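PDB 6RIW: ORF10 from Moritella marina, which forms the ketosynthase–chain length factor part of a polyunsaturated fatty acid synthase, probably extending acyl chains by condensation of carrier-protein-bound units. Local coordinates for residues C115-G120 with M217-A222. Sequence-based numbering, arbitrary orientation.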
loop_
_atom_site.group_PDB
_atom_site.type_symbol
_atom_site.label_atom_id
_atom_site.label_comp_id
_atom_site.label_asym_id
_atom_site.label_seq_id
_atom_site.Cartn_x
_atom_site.Cartn_y
_atom_site.Cartn_z
ATOM N N CYS A 115 10.046 -0.590 20.251
ATOM C CA CYS A 115 8.770 -0.126 19.716
ATOM C C CYS A 115 8.780 -0.265 18.197
ATOM O O CYS A 115 9.756 0.124 17.544
ATOM C CB CYS A 115 8.520 1.334 20.095
ATOM S SG CYS A 115 6.891 2.005 19.649
ATOM N N GLY A 116 7.709 -0.830 17.640
ATOM C CA GLY A 116 7.536 -0.922 16.206
ATOM C C GLY A 116 6.407 -0.010 15.742
ATOM O O GLY A 116 5.793 0.705 16.534
ATOM N N VAL A 117 6.150 -0.034 14.431
ATOM C CA VAL A 117 5.056 0.774 13.874
ATOM C C VAL A 117 4.451 0.051 12.674
ATOM O O VAL A 117 5.176 -0.456 11.819
ATOM C CB VAL A 117 5.506 2.203 13.500
ATOM C CG1 VAL A 117 6.769 2.196 12.617
ATOM C CG2 VAL A 117 4.346 2.978 12.837
ATOM N N ILE A 118 3.116 -0.019 12.628
ATOM C CA ILE A 118 2.383 -0.532 11.468
ATOM C C ILE A 118 1.456 0.571 10.969
ATOM O O ILE A 118 0.641 1.098 11.734
ATOM C CB ILE A 118 1.599 -1.821 11.799
ATOM C CG1 ILE A 118 2.571 -2.919 12.244
ATOM C CG2 ILE A 118 0.812 -2.291 10.579
ATOM C CD1 ILE A 118 1.875 -4.185 12.775
ATOM N N LEU A 119 1.563 0.912 9.680
ATOM C CA LEU A 119 0.916 2.103 9.135
ATOM C C LEU A 119 -0.001 1.709 7.986
ATOM O O LEU A 119 0.478 1.185 6.980
ATOM C CB LEU A 119 1.972 3.100 8.632
ATOM C CG LEU A 119 1.462 4.384 7.973
ATOM C CD1 LEU A 119 0.894 5.298 9.047
ATOM C CD2 LEU A 119 2.605 5.068 7.187
ATOM N N GLY A 120 -1.301 1.978 8.111
ATOM C CA GLY A 120 -2.179 1.849 6.950
ATOM C C GLY A 120 -1.933 2.991 5.969
ATOM O O GLY A 120 -1.748 4.146 6.364
ATOM N N MET A 217 6.252 -2.210 22.759
ATOM C CA MET A 217 5.362 -1.100 22.487
ATOM C C MET A 217 5.140 -1.099 20.983
ATOM O O MET A 217 6.021 -1.518 20.221
ATOM C CB MET A 217 5.976 0.229 22.967
ATOM C CG MET A 217 5.057 1.445 22.903
ATOM S SD MET A 217 5.854 2.929 23.600
ATOM C CE MET A 217 7.458 2.284 24.100
ATOM N N MET A 218 3.951 -0.672 20.558
ATOM C CA MET A 218 3.687 -0.535 19.128
ATOM C C MET A 218 2.966 0.774 18.838
ATOM O O MET A 218 2.041 1.160 19.563
ATOM C CB MET A 218 2.834 -1.700 18.581
ATOM C CG MET A 218 3.565 -3.033 18.455
ATOM S SD MET A 218 4.926 -3.021 17.274
ATOM C CE MET A 218 4.029 -2.796 15.708
ATOM N N LEU A 219 3.374 1.438 17.757
ATOM C CA LEU A 219 2.570 2.479 17.121
ATOM C C LEU A 219 1.692 1.836 16.054
ATOM O O LEU A 219 2.159 0.998 15.270
ATOM C CB LEU A 219 3.463 3.544 16.480
ATOM C CG LEU A 219 4.196 4.539 17.380
ATOM C CD1 LEU A 219 5.108 5.406 16.538
ATOM C CD2 LEU A 219 3.216 5.408 18.116
ATOM N N ALA A 220 0.418 2.191 16.044
ATOM C CA ALA A 220 -0.476 1.706 15.005
ATOM C C ALA A 220 -1.338 2.865 14.533
ATOM O O ALA A 220 -1.927 3.588 15.341
ATOM C CB ALA A 220 -1.360 0.546 15.489
ATOM N N GLY A 221 -1.438 3.023 13.230
ATOM C CA GLY A 221 -2.149 4.164 12.711
ATOM C C GLY A 221 -2.292 4.047 11.215
ATOM O O GLY A 221 -2.081 2.974 10.646
ATOM N N ALA A 222 -2.658 5.164 10.588
ATOM C CA ALA A 222 -2.874 5.183 9.146
ATOM C C ALA A 222 -2.832 6.615 8.642
ATOM O O ALA A 222 -2.989 7.569 9.406
ATOM C CB ALA A 222 -4.207 4.532 8.763
#
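The S-methyl end of Met-218 lies flat over one face of the peptide group joining Gly-116 to Val-117, CE standing 3.7 Å from Gly-116 C, while at its oxygen end Gly-116 O receives the nearly straight N-H of Leu-219 (N to O 2.8 Å, 174° at the hydrogen), which comes in tilted out of the carbonyl plane. The bend at chi2 (-64°) brings SD over Gly-116, and that at chi3 (-67°) turns CE along the strand. SD rests 3.5 Å from Gly-116 CA, in space a beta carbon on Gly-116 would invade, and CE meets Ile-118 CG1 at 3.8 Å. An alanine in place of Met-218 would probably strip the thioether from this peptide face, cost Ile-118 CG1 its methyl neighbour and open a gap beneath helix 198-211. On the opposite face of the strand pair, Cys-115 SG touches Met-217 CG at 3.8 Å, and the side chains of Val-117 and Leu-219 cross obliquely, CG2 of the valine against CB of the leucine. Five backbone hydrogen bonds zip the parallel strands together. In this thiolase-type ketosynthase domain, strand 115-120 runs between 189-193 and 217-224; helix 198-211 packs on Ile-118, Met-218, Ala-220 and Ala-222, whereas Met-217 and Leu-219 touch the antiparallel strand 259-270.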